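Local coordinates for protein Alpha/beta fold hydrolase (Pseudomonas aeruginosa, PDB 6I8W) that is a membrane-bound phospholipase A that degrades membrane phospholipids and acts as a virulence factor, at residues T64-H69 and H90-D95; G135-G140 and C284-M289; L155-I160 and P244-P249. All coordinates share one frame; numbering follows the deposited sequence.

Contact 1 (T64-H69 and H90-D95); sequences TLLLIH and HVVALD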
loop_
_atom_site.group_PDB
_atom_site.type_symbol
_atom_site.label_atom_id
_atom_site.label_comp_id
_atom_site.label_asym_id
_atom_site.label_seq_id
_atom_site.Cartn_x
_atom_site.Cartn_y
_atom_site.Cartn_z
ATOM N N THR A 64 -13.706 3.813 11.937
ATOM C CA THR A 64 -12.380 3.968 11.351
ATOM C C THR A 64 -12.098 2.890 10.327
ATOM O O THR A 64 -12.357 1.699 10.569
ATOM C CB THR A 64 -11.274 3.931 12.434
ATOM O OG1 THR A 64 -11.406 5.074 13.284
ATOM C CG2 THR A 64 -9.874 3.954 11.793
ATOM N N LEU A 65 -11.619 3.321 9.162
ATOM C CA LEU A 65 -11.045 2.432 8.163
ATOM C C LEU A 65 -9.544 2.653 8.144
ATOM O O LEU A 65 -9.093 3.762 7.873
ATOM C CB LEU A 65 -11.594 2.696 6.750
ATOM C CG LEU A 65 -13.100 2.829 6.519
ATOM C CD1 LEU A 65 -13.366 3.153 5.042
ATOM C CD2 LEU A 65 -13.792 1.540 6.904
ATOM N N LEU A 66 -8.776 1.605 8.396
ATOM C CA LEU A 66 -7.320 1.722 8.362
ATOM C C LEU A 66 -6.786 1.003 7.128
ATOM O O LEU A 66 -6.981 -0.210 6.962
ATOM C CB LEU A 66 -6.702 1.138 9.645
ATOM C CG LEU A 66 -5.177 1.073 9.697
ATOM C CD1 LEU A 66 -4.571 2.457 9.519
ATOM C CD2 LEU A 66 -4.735 0.470 11.037
ATOM N N LEU A 67 -6.092 1.750 6.277
ATOM C CA LEU A 67 -5.664 1.260 4.971
ATOM C C LEU A 67 -4.164 1.024 4.958
ATOM O O LEU A 67 -3.390 1.909 5.341
ATOM C CB LEU A 67 -6.051 2.264 3.865
ATOM C CG LEU A 67 -7.485 2.813 3.886
ATOM C CD1 LEU A 67 -7.705 3.819 2.742
ATOM C CD2 LEU A 67 -8.499 1.676 3.784
ATOM N N ILE A 68 -3.747 -0.150 4.491
ATOM C CA ILE A 68 -2.331 -0.530 4.575
ATOM C C ILE A 68 -1.775 -0.861 3.187
ATOM O O ILE A 68 -2.186 -1.837 2.554
ATOM C CB ILE A 68 -2.131 -1.751 5.504
ATOM C CG1 ILE A 68 -2.876 -1.551 6.834
ATOM C CG2 ILE A 68 -0.633 -2.028 5.730
ATOM C CD1 ILE A 68 -2.817 -2.782 7.749
ATOM N N HIS A 69 -0.823 -0.053 2.732
ATOM C CA HIS A 69 -0.236 -0.210 1.404
ATOM C C HIS A 69 0.665 -1.458 1.295
ATOM O O HIS A 69 1.000 -2.104 2.301
ATOM C CB HIS A 69 0.579 1.040 1.074
ATOM C CG HIS A 69 1.774 1.194 1.961
ATOM N ND1 HIS A 69 2.925 0.452 1.779
ATOM C CD2 HIS A 69 1.982 1.942 3.073
ATOM C CE1 HIS A 69 3.803 0.760 2.720
ATOM N NE2 HIS A 69 3.258 1.665 3.522
ATOM N N HIS A 90 -14.052 7.551 9.134
ATOM C CA HIS A 90 -12.805 8.114 9.591
ATOM C C HIS A 90 -11.702 7.309 8.932
ATOM O O HIS A 90 -11.441 6.177 9.324
ATOM C CB HIS A 90 -12.725 8.054 11.118
ATOM C CG HIS A 90 -11.407 8.482 11.683
ATOM N ND1 HIS A 90 -10.700 7.710 12.581
ATOM C CD2 HIS A 90 -10.677 9.610 11.499
ATOM C CE1 HIS A 90 -9.593 8.344 12.930
ATOM N NE2 HIS A 90 -9.554 9.498 12.285
ATOM N N VAL A 91 -11.074 7.874 7.910
ATOM C CA VAL A 91 -10.128 7.108 7.112
ATOM C C VAL A 91 -8.697 7.404 7.549
ATOM O O VAL A 91 -8.312 8.569 7.717
ATOM C CB VAL A 91 -10.286 7.402 5.615
ATOM C CG1 VAL A 91 -9.233 6.631 4.803
ATOM C CG2 VAL A 91 -11.743 7.079 5.147
ATOM N N VAL A 92 -7.927 6.339 7.771
ATOM C CA VAL A 92 -6.514 6.473 8.139
ATOM C C VAL A 92 -5.669 5.603 7.204
ATOM O O VAL A 92 -5.966 4.419 6.990
ATOM C CB VAL A 92 -6.271 6.082 9.609
ATOM C CG1 VAL A 92 -4.758 6.173 9.982
ATOM C CG2 VAL A 92 -7.113 6.941 10.541
ATOM N N ALA A 93 -4.631 6.194 6.620
ATOM C CA ALA A 93 -3.699 5.432 5.796
ATOM C C ALA A 93 -2.268 5.722 6.264
ATOM O O ALA A 93 -1.817 6.864 6.176
ATOM C CB ALA A 93 -3.876 5.788 4.316
ATOM N N LEU A 94 -1.566 4.715 6.792
ATOM C CA LEU A 94 -0.199 4.938 7.287
ATOM C C LEU A 94 0.875 4.528 6.273
ATOM O O LEU A 94 0.629 3.707 5.374
ATOM C CB LEU A 94 0.056 4.179 8.616
ATOM C CG LEU A 94 0.439 2.690 8.543
ATOM C CD1 LEU A 94 0.865 2.154 9.927
ATOM C CD2 LEU A 94 -0.704 1.842 7.969
ATOM N N ASP A 95 2.061 5.121 6.428
ATOM C CA ASP A 95 3.271 4.595 5.828
ATOM C C ASP A 95 3.839 3.561 6.781
ATOM O O ASP A 95 4.217 3.898 7.909
ATOM C CB ASP A 95 4.325 5.688 5.583
ATOM C CG ASP A 95 3.952 6.623 4.446
ATOM O OD1 ASP A 95 3.182 6.200 3.563
ATOM O OD2 ASP A 95 4.464 7.763 4.433
HETATM O O HOH W 1 -1.282 2.722 3.716
#

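Contact 2 (G135-G140 and C284-M289); sequences GNSMGG and CGHVPM. With MYR (myristic acid), chain C.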
loop_
_atom_site.group_PDB
_atom_site.type_symbol
_atom_site.label_atom_id
_atom_site.label_comp_id
_atom_site.label_asym_id
_atom_site.label_seq_id
_atom_site.Cartn_x
_atom_site.Cartn_y
_atom_site.Cartn_z
ATOM N N GLY A 135 -6.036 -3.968 3.299
ATOM C CA GLY A 135 -4.639 -4.006 2.931
ATOM C C GLY A 135 -4.431 -4.540 1.536
ATOM O O GLY A 135 -5.101 -5.489 1.115
ATOM N N ASN A 136 -3.485 -3.938 0.825
ATOM C CA ASN A 136 -3.115 -4.404 -0.502
ATOM C C ASN A 136 -1.769 -5.141 -0.496
ATOM O O ASN A 136 -0.774 -4.636 0.034
ATOM C CB ASN A 136 -3.065 -3.218 -1.468
ATOM C CG ASN A 136 -2.448 -3.571 -2.817
ATOM O OD1 ASN A 136 -1.392 -3.057 -3.174
ATOM N ND2 ASN A 136 -3.116 -4.436 -3.576
ATOM N N SER A 137 -1.751 -6.320 -1.112
ATOM C CA SER A 137 -0.517 -7.078 -1.293
ATOM C C SER A 137 0.191 -7.365 0.036
ATOM O O SER A 137 -0.371 -8.002 0.914
ATOM C CB SER A 137 0.391 -6.320 -2.259
ATOM O OG SER A 137 1.393 -7.154 -2.803
ATOM N N MET A 138 1.433 -6.898 0.174
ATOM C CA MET A 138 2.159 -7.060 1.447
ATOM C C MET A 138 1.341 -6.507 2.632
ATOM O O MET A 138 1.349 -7.072 3.720
ATOM C CB MET A 138 3.522 -6.361 1.400
ATOM C CG MET A 138 4.304 -6.478 2.718
ATOM S SD MET A 138 5.707 -5.347 2.820
ATOM C CE MET A 138 4.863 -3.766 2.980
ATOM N N GLY A 139 0.644 -5.392 2.409
ATOM C CA GLY A 139 -0.207 -4.801 3.433
ATOM C C GLY A 139 -1.425 -5.662 3.766
ATOM O O GLY A 139 -1.933 -5.646 4.886
ATOM N N GLY A 140 -1.908 -6.416 2.784
ATOM C CA GLY A 140 -2.994 -7.357 3.032
ATOM C C GLY A 140 -2.500 -8.536 3.851
ATOM O O GLY A 140 -3.208 -9.052 4.712
ATOM N N CYS A 284 -8.391 -6.063 -14.778
ATOM C CA CYS A 284 -7.763 -5.213 -13.789
ATOM C C CYS A 284 -6.517 -5.881 -13.229
ATOM O O CYS A 284 -6.416 -7.113 -13.186
ATOM C CB CYS A 284 -8.745 -4.896 -12.659
ATOM S SG CYS A 284 -8.153 -3.645 -11.532
ATOM N N GLY A 285 -5.552 -5.073 -12.815
ATOM C CA GLY A 285 -4.285 -5.626 -12.349
ATOM C C GLY A 285 -4.201 -5.753 -10.843
ATOM O O GLY A 285 -5.210 -5.899 -10.143
ATOM N N HIS A 286 -2.969 -5.666 -10.354
ATOM C CA HIS A 286 -2.607 -5.905 -8.964
ATOM C C HIS A 286 -3.062 -4.843 -7.959
ATOM O O HIS A 286 -3.124 -5.106 -6.755
ATOM C CB HIS A 286 -1.077 -6.033 -8.898
ATOM C CG HIS A 286 -0.536 -6.324 -7.534
ATOM N ND1 HIS A 286 -0.964 -7.392 -6.776
ATOM C CD2 HIS A 286 0.447 -5.724 -6.819
ATOM C CE1 HIS A 286 -0.299 -7.412 -5.632
ATOM N NE2 HIS A 286 0.558 -6.406 -5.633
ATOM N N VAL A 287 -3.349 -3.633 -8.428
ATOM C CA VAL A 287 -3.720 -2.573 -7.483
ATOM C C VAL A 287 -5.046 -1.914 -7.895
ATOM O O VAL A 287 -5.080 -0.758 -8.316
ATOM C CB VAL A 287 -2.577 -1.517 -7.335
ATOM C CG1 VAL A 287 -1.372 -2.120 -6.551
ATOM C CG2 VAL A 287 -2.096 -1.027 -8.693
ATOM N N PRO A 288 -6.158 -2.667 -7.773
ATOM C CA PRO A 288 -7.480 -2.174 -8.193
ATOM C C PRO A 288 -7.825 -0.811 -7.578
ATOM O O PRO A 288 -8.423 0.042 -8.261
ATOM C CB PRO A 288 -8.459 -3.256 -7.681
ATOM C CG PRO A 288 -7.650 -4.441 -7.376
ATOM C CD PRO A 288 -6.221 -4.003 -7.150
ATOM N N MET A 289 -7.435 -0.595 -6.325
ATOM C CA MET A 289 -7.764 0.659 -5.638
ATOM C C MET A 289 -7.027 1.848 -6.256
ATOM O O MET A 289 -7.412 2.990 -6.032
ATOM C CB MET A 289 -7.454 0.572 -4.141
ATOM C CG MET A 289 -5.987 0.763 -3.799
ATOM S SD MET A 289 -5.018 -0.754 -4.139
ATOM C CE MET A 289 -3.431 -0.258 -3.459
HETATM C C1 MYR C . 2.654 -2.686 -4.981
HETATM O O1 MYR C . 1.723 -2.668 -4.143
HETATM O O2 MYR C . 3.421 -3.668 -5.109
HETATM C C2 MYR C . 2.807 -1.516 -5.933
HETATM C C3 MYR C . 1.760 -0.446 -5.621
HETATM C C4 MYR C . 1.651 0.580 -6.746
HETATM C C5 MYR C . 2.902 1.435 -6.862
HETATM C C6 MYR C . 2.649 2.589 -7.824
HETATM C C7 MYR C . 2.761 3.943 -7.131
HETATM C C8 MYR C . 1.665 4.892 -7.608
HETATM C C9 MYR C . 2.176 6.320 -7.792
HETATM C C10 MYR C . 1.632 7.237 -6.704
HETATM C C11 MYR C . 1.852 8.709 -7.033
HETATM C C12 MYR C . 1.670 9.567 -5.786
HETATM C C13 MYR C . 1.163 10.953 -6.149
HETATM C C14 MYR C . 0.114 11.402 -5.157
#

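Contact 3 (L155-I160 and P244-P249); sequences LSLALI and PKIEAP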
loop_
_atom_site.group_PDB
_atom_site.type_symbol
_atom_site.label_atom_id
_atom_site.label_comp_id
_atom_site.label_asym_id
_atom_site.label_seq_id
_atom_site.Cartn_x
_atom_site.Cartn_y
_atom_site.Cartn_z
ATOM N N LEU A 155 -13.333 -5.042 13.022
ATOM C CA LEU A 155 -14.740 -5.097 12.644
ATOM C C LEU A 155 -14.941 -5.729 11.270
ATOM O O LEU A 155 -15.966 -6.350 11.010
ATOM C CB LEU A 155 -15.343 -3.694 12.663
ATOM C CG LEU A 155 -15.254 -2.958 13.994
ATOM C CD1 LEU A 155 -15.647 -1.504 13.798
ATOM C CD2 LEU A 155 -16.130 -3.632 15.059
ATOM N N SER A 156 -13.985 -5.530 10.373
ATOM C CA SER A 156 -14.016 -6.200 9.078
ATOM C C SER A 156 -12.627 -6.145 8.470
ATOM O O SER A 156 -11.790 -5.342 8.880
ATOM C CB SER A 156 -15.038 -5.569 8.126
ATOM O OG SER A 156 -14.572 -4.323 7.614
ATOM N N LEU A 157 -12.401 -7.003 7.483
ATOM C CA LEU A 157 -11.101 -7.133 6.848
ATOM C C LEU A 157 -11.289 -7.181 5.343
ATOM O O LEU A 157 -12.127 -7.924 4.842
ATOM C CB LEU A 157 -10.400 -8.394 7.337
ATOM C CG LEU A 157 -9.118 -8.803 6.609
ATOM C CD1 LEU A 157 -8.013 -7.766 6.856
ATOM C CD2 LEU A 157 -8.688 -10.195 7.079
ATOM N N ALA A 158 -10.527 -6.375 4.622
ATOM C CA ALA A 158 -10.554 -6.413 3.170
ATOM C C ALA A 158 -9.146 -6.722 2.697
ATOM O O ALA A 158 -8.194 -5.982 2.982
ATOM C CB ALA A 158 -11.066 -5.079 2.574
ATOM N N LEU A 159 -9.029 -7.829 1.986
ATOM C CA LEU A 159 -7.755 -8.274 1.456
ATOM C C LEU A 159 -7.783 -7.980 -0.024
ATOM O O LEU A 159 -8.509 -8.615 -0.777
ATOM C CB LEU A 159 -7.534 -9.767 1.739
ATOM C CG LEU A 159 -7.474 -10.109 3.227
ATOM C CD1 LEU A 159 -7.353 -11.629 3.458
ATOM C CD2 LEU A 159 -6.292 -9.369 3.873
ATOM N N ILE A 160 -7.018 -6.979 -0.431
ATOM C CA ILE A 160 -7.032 -6.550 -1.813
ATOM C C ILE A 160 -5.770 -7.067 -2.492
ATOM O O ILE A 160 -4.699 -6.474 -2.338
ATOM C CB ILE A 160 -7.135 -5.006 -1.900
ATOM C CG1 ILE A 160 -8.427 -4.546 -1.189
ATOM C CG2 ILE A 160 -7.097 -4.528 -3.368
ATOM C CD1 ILE A 160 -8.585 -3.032 -1.064
ATOM N N PRO A 244 -8.253 -19.369 9.413
ATOM C CA PRO A 244 -9.400 -19.859 10.194
ATOM C C PRO A 244 -9.569 -19.188 11.564
ATOM O O PRO A 244 -10.637 -19.312 12.153
ATOM C CB PRO A 244 -9.098 -21.357 10.363
ATOM C CG PRO A 244 -8.223 -21.700 9.213
ATOM C CD PRO A 244 -7.357 -20.474 9.025
ATOM N N LYS A 245 -8.550 -18.487 12.053
ATOM C CA LYS A 245 -8.644 -17.791 13.339
ATOM C C LYS A 245 -9.373 -16.451 13.217
ATOM O O LYS A 245 -9.765 -15.849 14.214
ATOM C CB LYS A 245 -7.254 -17.552 13.923
ATOM C CG LYS A 245 -6.476 -18.823 14.222
ATOM C CD LYS A 245 -5.040 -18.496 14.611
ATOM C CE LYS A 245 -4.210 -19.761 14.781
ATOM N NZ LYS A 245 -2.768 -19.435 14.959
ATOM N N ILE A 246 -9.539 -15.974 11.991
ATOM C CA ILE A 246 -10.173 -14.681 11.778
ATOM C C ILE A 246 -11.680 -14.766 12.035
ATOM O O ILE A 246 -12.369 -15.626 11.479
ATOM C CB ILE A 246 -9.883 -14.168 10.361
ATOM C CG1 ILE A 246 -8.377 -13.949 10.197
ATOM C CG2 ILE A 246 -10.674 -12.880 10.052
ATOM C CD1 ILE A 246 -7.974 -13.469 8.832
ATOM N N GLU A 247 -12.180 -13.879 12.893
ATOM C CA GLU A 247 -13.606 -13.836 13.225
ATOM C C GLU A 247 -14.358 -12.806 12.370
ATOM O O GLU A 247 -15.566 -12.920 12.140
ATOM C CB GLU A 247 -13.793 -13.518 14.711
ATOM N N ALA A 248 -13.631 -11.814 11.874
ATOM C CA ALA A 248 -14.242 -10.706 11.151
ATOM C C ALA A 248 -14.742 -11.125 9.772
ATOM O O ALA A 248 -14.165 -12.014 9.156
ATOM C CB ALA A 248 -13.229 -9.556 11.028
ATOM N N PRO A 249 -15.819 -10.480 9.282
ATOM C CA PRO A 249 -16.167 -10.640 7.865
ATOM C C PRO A 249 -14.974 -10.218 7.014
ATOM O O PRO A 249 -14.369 -9.178 7.292
ATOM C CB PRO A 249 -17.342 -9.669 7.647
ATOM C CG PRO A 249 -17.782 -9.255 8.994
ATOM C CD PRO A 249 -16.608 -9.417 9.926
#

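Contact 1 (T64-H69 and H90-D95)
The carbonyl oxygen of Val-92 is gripped from strand 64-68 by two donors of unequal strength. Leu-67 N gives it a conventional bond at 2.8 Å, and Leu-66 CA approaches it at 3.3 Å as a weaker CA-H...O contact. One step back, Leu-65 O accepts from Val-92 N, and Leu-65 N donates to His-90 O. These parallel strands, 64-68 and 90-94, are central members of the alpha/beta hydrolase sheet, joined by a beta-alpha-beta crossover through helix 79-82. On one face Leu-66, with CG anti to its backbone N (chi1 175°), carries CD1 over to Val-92 CG1 at 3.7 Å, and helix 112-125 covers the pair. On the other, Leu-67 CD1 slants across to Val-91 CG1. At the N-terminal end Thr-64 OG1 and His-90 ND1 share a 2.8 Å hydrogen bond at the ring's edge, either atom being a possible donor, while NE2 of that ring bonds to Glu-56. The strands spread apart at their C-terminal ends, where a water links the two backbones: it donates to Leu-67 O and to Leu-94 O (2.7 Å) and accepts from His-69 N (3.0 Å).

Contact 2 (G135-G140 and C284-M289)
The imidazole of His-286 receives Ser-137 at its edge, where OG lies near the ring plane 3.0 Å from NE2, in a hydrogen bond whose proton may sit on either side. The pair fits the nucleophile elbow and Ser-His-Asp triad of alpha/beta hydrolases: Gly-135, Ser-137 and Gly-139 form a GxSxG turn between strand 131-136 and helix 138-149, and ND1 of His-286 bonds to Asp-258. Ser-137 itself has the strained backbone expected of such an elbow (phi 57°, psi -121°). Its OG, in the conformer described here, stands anti to the backbone N (chi1 -162°), which brings it to the histidine. A carboxyl oxygen of the bound myristic acid, O2, also lies near the plane of the imidazole at its edge, but at 4.0 Å from NE2 it is too far to bond.

Next to the serine, the flat amide of Asn-136 ties the elbow to the histidine loop. Its ND2 donates to His-286 O at 3.2 Å, staying in the carbonyl plane, and also bonds to Ile-160 O on the adjoining strand, so the amide is held between two carbonyls. OD1 faces the ligand, 3.3 Å from myristic acid O1. Val-287 bridges protein and fatty acid: its CG1 lies 3.5 Å from Asn-136 OD1 and 3.7 Å from C3 of the myristic acid. Bent at its second torsion, Met-289 crosses the asparagine at about a right angle, its methyl CE 3.5 Å from Asn-136 CG.

Contact 3 (L155-I160 and P244-P249)
Leu-157 N donates to Pro-249 O at 2.9 Å with an N-H...O angle of 153°, and around this bond the two backbones come close together. The same carbonyl oxygen is brushed by Ser-156 CA at 3.5 Å, a weaker CA-H...O contact. Just before it, the proline ring presses its CD against Leu-155 O at 3.3 Å, and the small methyl of Ala-248 rests on the backbone, with CB 4.0 Å from Ser-156 CA. The two backbone stretches run 97° apart here: the 244-249 segment passes across residues 155-157 before continuing into strand 250-255. In the alpha/beta hydrolase sheet strands 154-160 and 250-255 are parallel neighbours. The bond to Pro-249 O therefore stands at the mouth of their pairing, which Leu-157 carries on with Leu-251.

Beside this backbone contact the side chains meet more sparingly. Leu-157, with CG anti to its backbone N (chi1 171°), reaches out so that CD2 touches Ile-246 CD1 at 3.8 Å. The two side chains cross at about a right angle, and helix 138-149 packs on both of them, through Ala-143 and Ala-147 on Leu-157 and Ala-148 on Ile-246. Ser-156 is buried, and its OG is bonded to ND1 of His-132, a residue that lines a carbon dioxide site. The outer side is looser: Leu-155 lies exposed at the margin, its CB directed away from the loop, and it meets the 244-249 segment through its backbone carbonyl group.

How the contacts relate
All three contacts reach the same alpha/beta hydrolase sheet, contact 1 with two of its strands and contacts 2 and 3 with one each. Contacts 1 and 2 are buried in the core and touch: Ile-68 O probably bonds to Asn-136 N, and Ile-68 CG2 packs on Gly-139 CA. The centre of contact 3 lies about 18 Å from the centre of the chain, and one side reaches solvent. It still joins contact 2 through strands 131-136 and 154-160, with a probable bond from Ile-160 N to Gly-135 O. Chemistry follows place: regular strand pairing with apolar faces in contact 1, polar side chains at the likely active site in contact 2, and a single backbone bond with sparse apolar touches in contact 3.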